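Local coordinates for sphingomyelinase-c (Listeria ivanovii, PDB 1ZWX), which belongs to the endonuclease/exonuclease/phosphatase family and has the DNase I-like fold, a sandwich of two beta-sheets flanked by helices, at residues V136-N141 with Y145-T150; H74-I79 with V112-H117; T177-K182 with F251-H256. One frame throughout, in Å; residues are numbered along the deposited sequence.

All three contacts involve one six-stranded mixed sheet, ordered 88-90, 111-118, 132-140, 143-151, 189-193, 248-252. Interaction 1 is the hairpin in its middle. Interaction 2 reaches from its strand 111-118 to the sheet containing strand 74-75, and interaction 3 joins helix 161-182 to the turn that follows its edge strand 248-252. Along the chain they follow in series: interaction 2, then 1, then 3. Their centres lie about 10 Å (1 and 2), 12 Å (1 and 3) and 17 Å (2 and 3) apart. Val136 packs on Thr76, Ile148 on Ile179, and Glu113 makes a salt bridge with Lys182, so helix, sheet and opposing sheet form one layered body.

Interaction 1. Residues V136-N141 with Y145-T150; sequences VKIMKN and YHIIGT
The carbonyl oxygen of Tyr145 receives two groups from the neighbouring strand: Ile138 N donates a hydrogen bond to Tyr145 O at 2.9 Å, and Lys137 CA sends a weaker CA-H...O contact to Tyr145 O at 3.5 Å. This is part of the ladder of a beta hairpin, formed by strands 132-140 and 143-151 in the middle of the six-stranded sheet. Val136 with Ile147 and Ile138 with Tyr145 are hydrogen-bonded antiparallel pairs, while Lys137 with His146 is the non-hydrogen-bonded pair between them. Of the four backbone bonds, the one from Val136 N to Ile147 O (2.9 Å) is the straightest, with 171° at the hydrogen.

One face of the ladder is mainly apolar. Ile138 has its CG1 branch between backbone N and carbonyl carbon (chi1 62°), and from there CG1 lies 3.8 Å from Tyr145 CB. The same CG1 also reaches diagonally to Ile147 CD1, at 4.0 Å. Val136 CG2 closes on Ile147 CB at 3.9 Å. The Tyr145 ring is approached obliquely by Ile138 CD1 and by the CB of Lys140; it also stacks on Phe11, while its hydroxyl bonds to Pro8 O. The extended Lys140 chain carries NZ away to a salt bridge with Asp48.

The opposite face carries the cross-strand pair Lys137 and His146. Their side chains leave the sheet together as neighbours, and the methylenes CG, CD and CE of Lys137 pass the CE1 corner of the imidazole obliquely. The two ring nitrogens are held from outside the pair, ND1 by the hydroxyl of Tyr135 and NE2 by Glu188, which would fix the ring's rotation. The nearest approach between the two side chains is Lys137 CG to His146 CE1, 3.7 Å.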
loop_
_atom_site.group_PDB
_atom_site.type_symbol
_atom_site.label_atom_id
_atom_site.label_comp_id
_atom_site.label_asym_id
_atom_site.label_seq_id
_atom_site.Cartn_x
_atom_site.Cartn_y
_atom_site.Cartn_z
ATOM N N VAL A 136 -2.204 -9.012 9.093
ATOM C CA VAL A 136 -1.536 -9.222 10.381
ATOM C C VAL A 136 -2.481 -8.953 11.557
ATOM O O VAL A 136 -3.324 -8.062 11.489
ATOM C CB VAL A 136 -0.222 -8.381 10.537
ATOM C CG1 VAL A 136 0.770 -8.695 9.437
ATOM C CG2 VAL A 136 -0.468 -6.884 10.622
ATOM N N LYS A 137 -2.296 -9.710 12.636
ATOM C CA LYS A 137 -2.813 -9.327 13.956
ATOM C C LYS A 137 -1.596 -8.936 14.846
ATOM O O LYS A 137 -0.705 -9.715 14.990
ATOM C CB LYS A 137 -3.589 -10.477 14.594
ATOM C CG LYS A 137 -4.204 -10.060 15.999
ATOM C CD LYS A 137 -4.803 -11.277 16.732
ATOM C CE LYS A 137 -5.542 -10.875 18.060
ATOM N NZ LYS A 137 -6.056 -12.156 18.692
ATOM N N ILE A 138 -1.544 -7.697 15.320
ATOM C CA ILE A 138 -0.473 -7.258 16.204
ATOM C C ILE A 138 -1.064 -7.059 17.603
ATOM O O ILE A 138 -2.270 -6.818 17.749
ATOM C CB ILE A 138 0.223 -5.922 15.747
ATOM C CG1 ILE A 138 -0.736 -4.748 15.727
ATOM C CG2 ILE A 138 0.892 -6.062 14.320
ATOM C CD1 ILE A 138 -0.185 -3.525 16.436
ATOM N N MET A 139 -0.191 -7.105 18.608
ATOM C CA MET A 139 -0.558 -6.730 19.983
ATOM C C MET A 139 0.233 -5.517 20.399
ATOM O O MET A 139 1.493 -5.527 20.364
ATOM C CB MET A 139 -0.287 -7.905 20.920
ATOM C CG MET A 139 -1.154 -9.128 20.666
ATOM S SD MET A 139 -2.913 -8.752 21.062
ATOM C CE MET A 139 -2.794 -8.389 22.815
ATOM N N LYS A 140 -0.494 -4.471 20.777
ATOM C CA LYS A 140 0.096 -3.271 21.317
ATOM C C LYS A 140 -0.390 -3.112 22.780
ATOM O O LYS A 140 -1.556 -2.801 23.021
ATOM C CB LYS A 140 -0.291 -2.046 20.496
ATOM C CG LYS A 140 0.359 -0.735 20.961
ATOM C CD LYS A 140 -0.183 0.466 20.201
ATOM C CE LYS A 140 0.384 1.789 20.715
ATOM N NZ LYS A 140 0.003 3.019 19.978
ATOM N N ASN A 141 0.515 -3.337 23.729
ATOM C CA ASN A 141 0.234 -3.078 25.151
ATOM C C ASN A 141 -1.069 -3.745 25.609
ATOM O O ASN A 141 -1.908 -3.092 26.234
ATOM C CB ASN A 141 0.226 -1.573 25.418
ATOM C CG ASN A 141 1.570 -0.899 25.071
ATOM O OD1 ASN A 141 2.627 -1.518 25.176
ATOM N ND2 ASN A 141 1.517 0.359 24.619
ATOM N N TYR A 145 -4.823 -5.362 17.253
ATOM C CA TYR A 145 -5.093 -4.498 16.097
ATOM C C TYR A 145 -4.919 -5.367 14.871
ATOM O O TYR A 145 -4.002 -6.189 14.819
ATOM C CB TYR A 145 -4.180 -3.268 16.031
ATOM C CG TYR A 145 -4.332 -2.310 17.184
ATOM C CD1 TYR A 145 -5.083 -1.159 17.071
ATOM C CD2 TYR A 145 -3.700 -2.569 18.411
ATOM C CE1 TYR A 145 -5.223 -0.263 18.169
ATOM C CE2 TYR A 145 -3.832 -1.700 19.490
ATOM C CZ TYR A 145 -4.574 -0.560 19.373
ATOM O OH TYR A 145 -4.671 0.269 20.465
ATOM N N HIS A 146 -5.867 -5.254 13.932
ATOM C CA HIS A 146 -5.886 -6.091 12.723
ATOM C C HIS A 146 -5.636 -5.164 11.531
ATOM O O HIS A 146 -6.248 -4.088 11.422
ATOM C CB HIS A 146 -7.218 -6.859 12.580
ATOM C CG HIS A 146 -7.566 -7.695 13.782
ATOM N ND1 HIS A 146 -7.357 -9.053 13.817
ATOM C CD2 HIS A 146 -8.086 -7.359 14.992
ATOM C CE1 HIS A 146 -7.747 -9.528 14.995
ATOM N NE2 HIS A 146 -8.212 -8.524 15.715
ATOM N N ILE A 147 -4.688 -5.548 10.668
ATOM C CA ILE A 147 -4.295 -4.665 9.557
ATOM C C ILE A 147 -4.237 -5.516 8.304
ATOM O O ILE A 147 -3.602 -6.580 8.297
ATOM C CB ILE A 147 -2.919 -3.970 9.750
ATOM C CG1 ILE A 147 -2.933 -3.033 10.962
ATOM C CG2 ILE A 147 -2.533 -3.168 8.494
ATOM C CD1 ILE A 147 -2.403 -3.748 12.253
ATOM N N ILE A 148 -4.958 -5.054 7.279
ATOM C CA ILE A 148 -4.894 -5.652 5.949
ATOM C C ILE A 148 -4.247 -4.610 5.041
ATOM O O ILE A 148 -4.723 -3.459 4.952
ATOM C CB ILE A 148 -6.293 -6.097 5.466
ATOM C CG1 ILE A 148 -6.711 -7.319 6.296
ATOM C CG2 ILE A 148 -6.292 -6.367 3.918
ATOM C CD1 ILE A 148 -8.132 -7.797 6.068
ATOM N N GLY A 149 -3.127 -5.008 4.427
ATOM C CA GLY A 149 -2.376 -4.156 3.489
ATOM C C GLY A 149 -2.566 -4.775 2.100
ATOM O O GLY A 149 -2.519 -5.992 1.942
ATOM N N THR A 150 -2.796 -3.943 1.100
ATOM C CA THR A 150 -3.171 -4.478 -0.243
ATOM C C THR A 150 -2.770 -3.516 -1.326
ATOM O O THR A 150 -2.480 -2.332 -1.071
ATOM C CB THR A 150 -4.731 -4.821 -0.348
ATOM O OG1 THR A 150 -4.959 -5.655 -1.500
ATOM C CG2 THR A 150 -5.576 -3.581 -0.452
#

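Interaction 2. Residues H74-I79 with V112-H117; sequences HQTPVI and VEKSQH
Lys114 and Thr76 meet through carbon: Lys114 CD lies 4.1 Å from Thr76 CG2, where the two side chains run past one another head to tail. The contact belongs to the interior of the DNase I-like sandwich, where the chain leaving strand 74-75 of one sheet passes over strand 111-118 of the other. The end-to-end directions of Gln75-Ile79 and Lys114-Gln116 differ by 17°, yet no direct hydrogen bond joins the two segments.

A water supplies the polar link. The Lys114 chain is extended until its last torsion (chi4 -74°), which brings Lys114 NZ to 2.9 Å from this water; the water in turn donates to Gln75 O at 2.8 Å. At the other end, Gln116 lies at a slant over Ile79. Gln116 CB packs on Ile79 CG2 at 3.9 Å, and Gln116 OE1 lies 3.2 Å from Ile79 CA, against the backbone just before the Gly80 N-H to which OE1 is bonded.

Further out, Ser82 O and Thr89 OG1 hold Gln116 NE2, so both ends of the amide are gripped and its flip is settled. Lys114 follows a classic beta bulge, in which Val112 and Glu113 share Lys137 as their partner on the next strand. Thr76 is positioned by its hydroxyl, which accepts from Val105 N of the adjoining strand and donates from OG1 to Pro77 O at 2.8 Å.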
loop_
_atom_site.group_PDB
_atom_site.type_symbol
_atom_site.label_atom_id
_atom_site.label_comp_id
_atom_site.label_asym_id
_atom_site.label_seq_id
_atom_site.Cartn_x
_atom_site.Cartn_y
_atom_site.Cartn_z
ATOM N N HIS A 74 9.180 -6.292 13.510
ATOM C CA HIS A 74 8.268 -7.387 13.263
ATOM C C HIS A 74 7.657 -7.108 11.891
ATOM O O HIS A 74 7.073 -6.033 11.708
ATOM C CB HIS A 74 7.183 -7.438 14.334
ATOM C CG HIS A 74 7.745 -7.371 15.726
ATOM N ND1 HIS A 74 8.357 -8.452 16.332
ATOM C CD2 HIS A 74 7.869 -6.332 16.585
ATOM C CE1 HIS A 74 8.776 -8.093 17.538
ATOM N NE2 HIS A 74 8.500 -6.811 17.712
ATOM N N GLN A 75 7.865 -8.060 10.981
ATOM C CA GLN A 75 7.644 -7.865 9.545
ATOM C C GLN A 75 7.027 -9.091 8.913
ATOM O O GLN A 75 7.278 -10.238 9.327
ATOM C CB GLN A 75 8.973 -7.580 8.804
ATOM C CG GLN A 75 9.764 -6.408 9.362
ATOM C CD GLN A 75 10.869 -5.904 8.439
ATOM O OE1 GLN A 75 11.228 -6.575 7.473
ATOM N NE2 GLN A 75 11.410 -4.718 8.740
ATOM N N THR A 76 6.232 -8.851 7.870
ATOM C CA THR A 76 5.826 -9.948 7.017
ATOM C C THR A 76 6.835 -10.040 5.853
ATOM O O THR A 76 7.541 -9.064 5.584
ATOM C CB THR A 76 4.404 -9.684 6.387
ATOM O OG1 THR A 76 4.529 -8.637 5.428
ATOM C CG2 THR A 76 3.356 -9.281 7.461
ATOM N N PRO A 77 6.885 -11.195 5.159
ATOM C CA PRO A 77 7.549 -11.253 3.841
ATOM C C PRO A 77 6.768 -10.355 2.848
ATOM O O PRO A 77 5.662 -9.879 3.171
ATOM C CB PRO A 77 7.413 -12.710 3.437
ATOM C CG PRO A 77 7.032 -13.448 4.640
ATOM C CD PRO A 77 6.337 -12.492 5.564
ATOM N N VAL A 78 7.312 -10.148 1.654
ATOM C CA VAL A 78 6.500 -9.565 0.562
ATOM C C VAL A 78 5.591 -10.701 0.083
ATOM O O VAL A 78 6.037 -11.851 -0.111
ATOM C CB VAL A 78 7.373 -8.980 -0.591
ATOM C CG1 VAL A 78 6.485 -8.553 -1.769
ATOM C CG2 VAL A 78 8.218 -7.792 -0.096
ATOM N N ILE A 79 4.293 -10.400 -0.075
ATOM C CA ILE A 79 3.337 -11.435 -0.500
ATOM C C ILE A 79 3.702 -11.995 -1.876
ATOM O O ILE A 79 4.272 -11.282 -2.679
ATOM C CB ILE A 79 1.884 -10.894 -0.543
ATOM C CG1 ILE A 79 1.731 -9.757 -1.590
ATOM C CG2 ILE A 79 1.419 -10.455 0.849
ATOM C CD1 ILE A 79 0.230 -9.452 -1.968
ATOM N N VAL A 112 1.242 -11.546 16.098
ATOM C CA VAL A 112 0.845 -12.909 16.580
ATOM C C VAL A 112 0.211 -13.786 15.514
ATOM O O VAL A 112 0.067 -15.015 15.677
ATOM C CB VAL A 112 -0.083 -12.803 17.815
ATOM C CG1 VAL A 112 0.670 -12.097 18.967
ATOM C CG2 VAL A 112 -1.371 -12.002 17.468
ATOM N N GLU A 113 -0.184 -13.145 14.405
ATOM C CA GLU A 113 -0.730 -13.853 13.263
ATOM C C GLU A 113 -0.412 -13.083 11.981
ATOM O O GLU A 113 -0.526 -11.855 11.941
ATOM C CB GLU A 113 -2.250 -13.974 13.394
ATOM C CG GLU A 113 -2.773 -15.159 12.624
ATOM C CD GLU A 113 -4.284 -15.319 12.754
ATOM O OE1 GLU A 113 -4.868 -14.933 13.804
ATOM O OE2 GLU A 113 -4.874 -15.845 11.793
ATOM N N LYS A 114 0.019 -13.814 10.958
ATOM C CA LYS A 114 0.217 -13.218 9.615
ATOM C C LYS A 114 -0.116 -14.225 8.539
ATOM O O LYS A 114 0.342 -15.373 8.585
ATOM C CB LYS A 114 1.627 -12.621 9.418
ATOM C CG LYS A 114 2.798 -13.576 9.609
ATOM C CD LYS A 114 4.136 -12.786 9.510
ATOM C CE LYS A 114 5.322 -13.651 9.837
ATOM N NZ LYS A 114 5.396 -13.908 11.284
ATOM N N SER A 115 -0.930 -13.808 7.557
ATOM C CA SER A 115 -1.236 -14.671 6.436
ATOM C C SER A 115 -1.298 -13.838 5.148
ATOM O O SER A 115 -1.351 -12.617 5.198
ATOM C CB SER A 115 -2.562 -15.409 6.674
ATOM O OG SER A 115 -3.593 -14.451 6.828
ATOM N N GLN A 116 -1.227 -14.511 4.007
ATOM C CA GLN A 116 -1.282 -13.826 2.726
ATOM C C GLN A 116 -2.375 -14.452 1.873
ATOM O O GLN A 116 -2.661 -15.655 1.957
ATOM C CB GLN A 116 0.084 -13.883 1.997
ATOM C CG GLN A 116 0.472 -15.284 1.566
ATOM C CD GLN A 116 1.698 -15.293 0.661
ATOM O OE1 GLN A 116 2.016 -14.282 0.063
ATOM N NE2 GLN A 116 2.382 -16.439 0.569
ATOM N N HIS A 117 -2.948 -13.621 1.016
ATOM C CA HIS A 117 -4.009 -14.062 0.143
ATOM C C HIS A 117 -3.774 -13.454 -1.215
ATOM O O HIS A 117 -3.784 -12.230 -1.365
ATOM C CB HIS A 117 -5.383 -13.620 0.664
ATOM C CG HIS A 117 -6.513 -14.099 -0.195
ATOM N ND1 HIS A 117 -7.374 -15.102 0.191
ATOM C CD2 HIS A 117 -6.896 -13.735 -1.447
ATOM C CE1 HIS A 117 -8.256 -15.316 -0.771
ATOM N NE2 HIS A 117 -7.972 -14.516 -1.785
HETATM O O HOH W 1 6.775 -11.460 11.801
#

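Interaction 3. Residues T177-K182 with F251-H256; sequences TFIAKK and FVENGH
Two donors grip Glu253 OE1 from opposite faces of its carboxylate, and this same residue, with His256, forms the surface on which Ile179 rests. Gly255 N lies 2.9 Å from Glu253 OE1, 60° out of the carboxylate plane; His256 ND1 lies 2.8 Å from Glu253 OE1 on the other face, 36° out of plane. Both bonds close within the type I beta turn from Glu253 to His256, so the acid's side chain folds back over the turn that it begins. The second oxygen, OE2, accepts from Gln176 NE2 of helix 161-182, and His256 NE2 bonds to Ile184 O. With an acceptor at each nitrogen, the imidazole is held in its orientation.

Against this polar frame the direct packing is slight, 97 Å² in total, and rests on the two branches of one residue. Ile179 has CG1 beside the backbone N (chi1 -64°) and extends it to CD1, which comes to 4.2 Å from Glu253 CG. Its other branch, CG2, approaches the His256 ring obliquely, 4.3 Å from CE1. Methyl groups thus meet the methylene of Glu253 and a ring carbon of His256.

Ile179 also touches Ile190 and Ile192 of strand 189-193 and Ile148 of strand 143-151. This part of helix 161-182 therefore packs against the sheet, with Phe178 set edge-to-face to Phe133 and Tyr135 of strand 132-140, while the turn after strand 248-252 flanks the helix at the sheet's outer margin.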
loop_
_atom_site.group_PDB
_atom_site.type_symbol
_atom_site.label_atom_id
_atom_site.label_comp_id
_atom_site.label_asym_id
_atom_site.label_seq_id
_atom_site.Cartn_x
_atom_site.Cartn_y
_atom_site.Cartn_z
ATOM N N THR A 177 -14.563 -11.342 2.071
ATOM C CA THR A 177 -14.798 -12.758 2.330
ATOM C C THR A 177 -13.826 -13.291 3.380
ATOM O O THR A 177 -14.186 -14.106 4.261
ATOM C CB THR A 177 -14.673 -13.579 1.023
ATOM O OG1 THR A 177 -15.744 -13.216 0.152
ATOM C CG2 THR A 177 -14.705 -15.074 1.244
ATOM N N PHE A 178 -12.585 -12.826 3.279
ATOM C CA PHE A 178 -11.551 -13.265 4.216
ATOM C C PHE A 178 -11.904 -12.757 5.613
ATOM O O PHE A 178 -11.892 -13.543 6.550
ATOM C CB PHE A 178 -10.155 -12.802 3.730
ATOM C CG PHE A 178 -9.094 -12.862 4.790
ATOM C CD1 PHE A 178 -8.393 -14.038 5.010
ATOM C CD2 PHE A 178 -8.804 -11.741 5.565
ATOM C CE1 PHE A 178 -7.419 -14.107 6.003
ATOM C CE2 PHE A 178 -7.823 -11.795 6.565
ATOM C CZ PHE A 178 -7.144 -12.989 6.780
ATOM N N ILE A 179 -12.231 -11.469 5.735
ATOM C CA ILE A 179 -12.633 -10.835 6.989
ATOM C C ILE A 179 -13.843 -11.546 7.631
ATOM O O ILE A 179 -13.862 -11.796 8.852
ATOM C CB ILE A 179 -12.954 -9.330 6.814
ATOM C CG1 ILE A 179 -11.713 -8.533 6.396
ATOM C CG2 ILE A 179 -13.567 -8.738 8.096
ATOM C CD1 ILE A 179 -11.928 -7.059 6.192
ATOM N N ALA A 180 -14.843 -11.876 6.807
ATOM C CA ALA A 180 -16.026 -12.601 7.295
ATOM C C ALA A 180 -15.666 -13.979 7.843
ATOM O O ALA A 180 -16.131 -14.377 8.922
ATOM C CB ALA A 180 -17.095 -12.720 6.172
ATOM N N LYS A 181 -14.828 -14.699 7.107
ATOM C CA LYS A 181 -14.413 -16.042 7.469
ATOM C C LYS A 181 -13.567 -16.054 8.744
ATOM O O LYS A 181 -13.662 -16.974 9.542
ATOM C CB LYS A 181 -13.638 -16.674 6.313
ATOM C CG LYS A 181 -13.302 -18.128 6.519
ATOM C CD LYS A 181 -13.010 -18.833 5.202
ATOM N N LYS A 182 -12.743 -15.024 8.903
ATOM C CA LYS A 182 -11.852 -14.843 10.051
ATOM C C LYS A 182 -12.595 -14.768 11.390
ATOM O O LYS A 182 -12.048 -15.134 12.419
ATOM C CB LYS A 182 -11.056 -13.549 9.855
ATOM C CG LYS A 182 -9.637 -13.613 10.331
ATOM C CD LYS A 182 -8.870 -14.654 9.561
ATOM C CE LYS A 182 -7.433 -14.707 10.018
ATOM N NZ LYS A 182 -7.310 -15.110 11.432
ATOM N N PHE A 251 -8.372 2.748 5.641
ATOM C CA PHE A 251 -9.755 2.769 6.137
ATOM C C PHE A 251 -9.890 1.979 7.418
ATOM O O PHE A 251 -9.113 1.091 7.691
ATOM C CB PHE A 251 -10.686 2.056 5.143
ATOM C CG PHE A 251 -10.843 2.759 3.808
ATOM C CD1 PHE A 251 -10.441 2.111 2.630
ATOM C CD2 PHE A 251 -11.421 4.035 3.719
ATOM C CE1 PHE A 251 -10.612 2.742 1.344
ATOM C CE2 PHE A 251 -11.579 4.691 2.467
ATOM C CZ PHE A 251 -11.175 4.024 1.265
ATOM N N VAL A 252 -10.966 2.264 8.149
ATOM C CA VAL A 252 -11.404 1.441 9.261
ATOM C C VAL A 252 -12.627 0.659 8.814
ATOM O O VAL A 252 -13.546 1.235 8.208
ATOM C CB VAL A 252 -11.754 2.336 10.482
ATOM C CG1 VAL A 252 -12.398 1.475 11.564
ATOM C CG2 VAL A 252 -10.503 3.041 11.009
ATOM N N GLU A 253 -12.646 -0.632 9.077
ATOM C CA GLU A 253 -13.779 -1.455 8.700
ATOM C C GLU A 253 -15.003 -1.193 9.606
ATOM O O GLU A 253 -14.857 -1.089 10.832
ATOM C CB GLU A 253 -13.402 -2.921 8.700
ATOM C CG GLU A 253 -14.212 -3.810 7.689
ATOM C CD GLU A 253 -15.382 -4.561 8.335
ATOM O OE1 GLU A 253 -15.557 -4.484 9.573
ATOM O OE2 GLU A 253 -16.111 -5.266 7.610
ATOM N N ASN A 254 -16.201 -1.129 8.998
ATOM C CA ASN A 254 -17.393 -0.624 9.713
ATOM C C ASN A 254 -18.061 -1.606 10.659
ATOM O O ASN A 254 -18.776 -1.186 11.569
ATOM C CB ASN A 254 -18.448 -0.028 8.746
ATOM C CG ASN A 254 -18.086 1.384 8.264
ATOM O OD1 ASN A 254 -17.306 2.109 8.882
ATOM N ND2 ASN A 254 -18.662 1.777 7.130
ATOM N N GLY A 255 -17.873 -2.894 10.456
ATOM C CA GLY A 255 -18.538 -3.856 11.328
ATOM C C GLY A 255 -17.790 -4.122 12.642
ATOM O O GLY A 255 -18.248 -4.889 13.481
ATOM N N HIS A 256 -16.637 -3.486 12.809
ATOM C CA HIS A 256 -15.763 -3.750 13.949
ATOM C C HIS A 256 -15.453 -2.461 14.673
ATOM O O HIS A 256 -16.003 -1.406 14.331
ATOM C CB HIS A 256 -14.504 -4.473 13.476
ATOM C CG HIS A 256 -14.776 -5.855 13.005
ATOM N ND1 HIS A 256 -15.436 -6.116 11.826
ATOM C CD2 HIS A 256 -14.520 -7.055 13.567
ATOM C CE1 HIS A 256 -15.549 -7.421 11.666
ATOM N NE2 HIS A 256 -14.996 -8.014 12.707
HETATM O O HOH W 2 -14.666 -11.038 11.006
#